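Local coordinates for repeat Five Residue (Rfr) protein or pentapeptide repeat protein (Cyanothece, PDB 2O6W), which is of unknown function but folds into a right-handed quadrilateral beta helix built from tandem pentapeptide repeats, at residues Ala66-Tyr69 with Gln70-Leu73; Glu142-Lys145 with Asn146-Trp149. One frame throughout, in Å; residues are numbered along the deposited sequence.

Contact 1. Residues Ala66-Tyr69 with Gln70-Leu73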
loop_
_atom_site.group_PDB
_atom_site.type_symbol
_atom_site.label_atom_id
_atom_site.label_comp_id
_atom_site.label_asym_id
_atom_site.label_seq_id
_atom_site.Cartn_x
_atom_site.Cartn_y
_atom_site.Cartn_z
ATOM N N ALA A 66 -9.788 0.476 -5.323
ATOM C CA ALA A 66 -9.716 1.694 -4.521
ATOM C C ALA A 66 -8.653 2.599 -5.126
ATOM O O ALA A 66 -7.789 2.133 -5.858
ATOM C CB ALA A 66 -9.360 1.365 -3.087
ATOM N N ASN A 67 -8.733 3.890 -4.835
ATOM C CA ASN A 67 -7.753 4.835 -5.348
ATOM C C ASN A 67 -6.828 5.348 -4.244
ATOM O O ASN A 67 -7.261 6.072 -3.338
ATOM C CB ASN A 67 -8.443 6.027 -6.017
ATOM C CG ASN A 67 -7.446 7.053 -6.520
ATOM O OD1 ASN A 67 -6.327 6.698 -6.902
ATOM N ND2 ASN A 67 -7.844 8.319 -6.541
ATOM N N LEU A 68 -5.555 4.973 -4.323
ATOM C CA LEU A 68 -4.570 5.400 -3.327
ATOM C C LEU A 68 -3.450 6.214 -3.968
ATOM O O LEU A 68 -2.365 6.356 -3.406
ATOM C CB LEU A 68 -3.993 4.176 -2.615
ATOM C CG LEU A 68 -5.057 3.387 -1.842
ATOM C CD1 LEU A 68 -4.511 2.038 -1.388
ATOM C CD2 LEU A 68 -5.513 4.213 -0.655
ATOM N N TYR A 69 -3.739 6.754 -5.149
ATOM C CA TYR A 69 -2.786 7.566 -5.901
ATOM C C TYR A 69 -1.983 8.529 -5.019
ATOM O O TYR A 69 -2.552 9.289 -4.239
ATOM C CB TYR A 69 -3.524 8.355 -6.988
ATOM C CG TYR A 69 -2.629 9.264 -7.790
ATOM C CD1 TYR A 69 -1.620 8.745 -8.595
ATOM C CD2 TYR A 69 -2.781 10.648 -7.735
ATOM C CE1 TYR A 69 -0.782 9.584 -9.323
ATOM C CE2 TYR A 69 -1.951 11.493 -8.457
ATOM C CZ TYR A 69 -0.953 10.958 -9.250
ATOM O OH TYR A 69 -0.125 11.796 -9.967
ATOM N N GLN A 70 -0.660 8.471 -5.158
ATOM C CA GLN A 70 0.273 9.317 -4.411
ATOM C C GLN A 70 0.162 9.264 -2.897
ATOM O O GLN A 70 0.552 10.205 -2.221
ATOM C CB GLN A 70 0.147 10.775 -4.857
ATOM C CG GLN A 70 0.633 11.033 -6.259
ATOM C CD GLN A 70 0.757 12.516 -6.559
ATOM O OE1 GLN A 70 -0.168 13.291 -6.313
ATOM N NE2 GLN A 70 1.899 12.916 -7.102
ATOM N N SER A 71 -0.373 8.175 -2.363
ATOM C CA SER A 71 -0.505 8.034 -0.920
ATOM C C SER A 71 0.770 7.450 -0.303
ATOM O O SER A 71 1.495 6.691 -0.950
ATOM C CB SER A 71 -1.689 7.127 -0.588
ATOM O OG SER A 71 -2.914 7.838 -0.650
ATOM N N ASP A 72 1.053 7.819 0.941
ATOM C CA ASP A 72 2.223 7.293 1.635
ATOM C C ASP A 72 1.743 6.040 2.373
ATOM O O ASP A 72 0.830 6.107 3.199
ATOM C CB ASP A 72 2.764 8.316 2.650
ATOM C CG ASP A 72 4.103 7.893 3.270
ATOM O OD1 ASP A 72 4.329 6.671 3.470
ATOM O OD2 ASP A 72 4.927 8.789 3.582
ATOM N N LEU A 73 2.362 4.904 2.069
ATOM C CA LEU A 73 2.003 3.637 2.694
ATOM C C LEU A 73 3.260 2.969 3.254
ATOM O O LEU A 73 3.318 1.745 3.395
ATOM C CB LEU A 73 1.347 2.712 1.656
ATOM C CG LEU A 73 0.176 3.316 0.863
ATOM C CD1 LEU A 73 -0.314 2.339 -0.205
ATOM C CD2 LEU A 73 -0.944 3.675 1.814
#

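Contact 2. Residues Glu142-Lys145 with Asn146-Trp149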
loop_
_atom_site.group_PDB
_atom_site.type_symbol
_atom_site.label_atom_id
_atom_site.label_comp_id
_atom_site.label_asym_id
_atom_site.label_seq_id
_atom_site.Cartn_x
_atom_site.Cartn_y
_atom_site.Cartn_z
ATOM N N GLU A 142 3.568 -14.334 -8.481
ATOM C CA GLU A 142 2.941 -14.943 -9.644
ATOM C C GLU A 142 2.762 -13.864 -10.710
ATOM O O GLU A 142 2.384 -12.733 -10.403
ATOM C CB GLU A 142 1.580 -15.524 -9.257
ATOM C CG GLU A 142 1.624 -16.476 -8.068
ATOM C CD GLU A 142 0.235 -16.838 -7.540
ATOM O OE1 GLU A 142 -0.567 -17.417 -8.305
ATOM O OE2 GLU A 142 -0.055 -16.544 -6.355
ATOM N N THR A 143 3.048 -14.205 -11.961
ATOM C CA THR A 143 2.910 -13.250 -13.053
ATOM C C THR A 143 2.324 -13.923 -14.287
ATOM O O THR A 143 2.025 -15.113 -14.270
ATOM C CB THR A 143 4.272 -12.623 -13.429
ATOM O OG1 THR A 143 5.202 -13.661 -13.759
ATOM C CG2 THR A 143 4.820 -11.803 -12.272
ATOM N N ASP A 144 2.148 -13.154 -15.353
ATOM C CA ASP A 144 1.613 -13.695 -16.591
ATOM C C ASP A 144 1.989 -12.777 -17.740
ATOM O O ASP A 144 2.696 -11.785 -17.543
ATOM C CB ASP A 144 0.094 -13.848 -16.500
ATOM C CG ASP A 144 -0.620 -12.529 -16.260
ATOM O OD1 ASP A 144 0.050 -11.471 -16.235
ATOM O OD2 ASP A 144 -1.861 -12.549 -16.102
ATOM N N LYS A 145 1.522 -13.093 -18.940
ATOM C CA LYS A 145 1.849 -12.270 -20.101
ATOM C C LYS A 145 1.315 -10.844 -19.963
ATOM O O LYS A 145 1.805 -9.927 -20.618
ATOM C CB LYS A 145 1.289 -12.914 -21.374
ATOM C CG LYS A 145 -0.224 -13.031 -21.404
ATOM C CD LYS A 145 -0.722 -13.534 -22.750
ATOM C CE LYS A 145 -2.244 -13.611 -22.780
ATOM N NZ LYS A 145 -2.767 -14.118 -24.080
ATOM N N ASN A 146 0.313 -10.667 -19.103
ATOM C CA ASN A 146 -0.300 -9.358 -18.878
ATOM C C ASN A 146 0.478 -8.477 -17.897
ATOM O O ASN A 146 0.273 -7.266 -17.853
ATOM C CB ASN A 146 -1.732 -9.542 -18.379
ATOM C CG ASN A 146 -2.634 -10.171 -19.428
ATOM O OD1 ASN A 146 -3.376 -11.116 -19.141
ATOM N ND2 ASN A 146 -2.582 -9.641 -20.648
ATOM N N THR A 147 1.358 -9.092 -17.108
ATOM C CA THR A 147 2.175 -8.372 -16.140
ATOM C C THR A 147 3.142 -7.493 -16.918
ATOM O O THR A 147 3.882 -7.979 -17.776
ATOM C CB THR A 147 2.989 -9.345 -15.255
ATOM O OG1 THR A 147 2.094 -10.161 -14.486
ATOM C CG2 THR A 147 3.917 -8.585 -14.320
ATOM N N VAL A 148 3.139 -6.203 -16.613
ATOM C CA VAL A 148 3.998 -5.246 -17.294
ATOM C C VAL A 148 5.114 -4.778 -16.377
ATOM O O VAL A 148 4.849 -4.322 -15.272
ATOM C CB VAL A 148 3.171 -4.033 -17.741
ATOM C CG1 VAL A 148 4.042 -3.053 -18.512
ATOM C CG2 VAL A 148 1.995 -4.506 -18.576
ATOM N N TRP A 149 6.359 -4.884 -16.837
ATOM C CA TRP A 149 7.506 -4.469 -16.034
ATOM C C TRP A 149 8.179 -3.212 -16.571
ATOM O O TRP A 149 8.874 -2.512 -15.834
ATOM C CB TRP A 149 8.545 -5.589 -15.959
ATOM C CG TRP A 149 8.067 -6.826 -15.261
ATOM C CD1 TRP A 149 7.465 -7.914 -15.827
ATOM C CD2 TRP A 149 8.143 -7.095 -13.854
ATOM N NE1 TRP A 149 7.168 -8.848 -14.858
ATOM C CE2 TRP A 149 7.574 -8.371 -13.641
ATOM C CE3 TRP A 149 8.644 -6.384 -12.756
ATOM C CZ2 TRP A 149 7.482 -8.948 -12.370
ATOM C CZ3 TRP A 149 8.554 -6.957 -11.489
ATOM C CH2 TRP A 149 7.979 -8.230 -11.309
HETATM O O HOH W 1 -4.009 -11.012 -16.153
#

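Contact 1. Residues Ala66-Tyr69 with Gln70-Leu73
Leu68 O accepts the backbone N-H of Ser71 at 2.9 Å, the closing bond of a type II beta turn from Leu68 to Ser71. It is one corner of the pentapeptide-repeat beta helix, in which leucines at the centre of successive repeats point into the coil. Overlapping the start of this turn, Asn67 OD1 takes the N-H of Tyr69 at 3.1 Å, an Asx turn whose donor stands above the carbonyl plane. Ser71 OG has its stronger partner in the N-H of Glu28 on an adjacent part of the chain. Inside the coil the leucines meet methyl to methyl, Leu68 CD1 lying 4.4 Å from Leu73 CD1. Outside, Tyr69 CG is anti to the backbone N (chi1 178°), which sets the ring alongside Gln70, ring and amide planes only 18° apart. Gln70 CG makes a CH-pi contact over the ring face, 3.4 Å from the Tyr69 ring centroid and 15° off the normal. A serine in place of Tyr69 would probably leave Gln70 CG and the stacked amide without the face they lie on, with the chain's position resting on its polar partners. Of these, Arg27 NE donates to Gln70 OE1, and Gln70 NE2 donates to Glu90 OE2.

Contact 2. Residues Glu142-Lys145 with Asn146-Trp149
Residues Glu142-Lys145 run into Asn146-Trp149 through a type I beta turn from Asp144 to Thr147, and the chain directions of Thr143-Lys145 and Asn146-Trp149 are 110° apart. The turn is closed by Thr147 N donating to Asp144 O at 3.0 Å, with the donor well above the carbonyl plane rather than in it. The Asp144 side chain folds back over the same turn: its CG sits between the backbone N and the carbonyl carbon (chi1 61°), which brings OD1 across to the second arm. There Asp144 OD1 lies 2.9 Å from Thr147 N in a weak, strongly bent bond, and 3.0 Å from Thr147 OG1, a hydroxyl whose proton also has another acceptor within reach. The stronger partner of that hydroxyl is Leu123 O, and Asp144 OD1 also accepts from Gly125 N, so the turn is fastened to the chain running beside it. The other oxygen takes a water, which donates both to Asp144 OD2 at 2.6 Å and to Asn146 OD1 at 3.1 Å, bridging a carboxylate and an amide whose planes are nearly perpendicular.

Beside the turn, Thr143 packs at about a right angle on both methyl and hydroxyl of Thr147, Thr143 CB being 3.5 Å from Thr147 OG1. Thr143 CG2 also reaches the edge of the indole, near the ring plane, 3.9 Å from Trp149 CZ2. Glu142 OE1 forms a salt bridge with Arg124 NH1; Thr143, whose side chain leaves the backbone the other way, has a bound arsenic about 4 Å off. Backbone bonds from Glu142 and Val148 to Ala121-Leu128 lay this C-terminal turn against the preceding coil, as expected where a pentapeptide-repeat beta helix reaches its last turn.

In the fold
Contact 1 comes first along the chain and contact 2 close to its C-terminus, with centres 22 Å apart and nearest atoms about 16 Å apart, so the two do not touch. Neither lies in a helix or a regular strand; both are turns of the coiled chain that follows helix 2-10. Contact 1 sits about 7 Å from the centre of the chain, largely buried, with backbone bonds to Val23, Leu25 and Arg27 on one part of the chain and to Asn87 on another. Contact 2 is a surface turn about 19 Å from that centre. The pair thus samples a coil bonded to earlier and later segments, and the C-terminal end, of one beta helix held together by bonds between neighbouring coils.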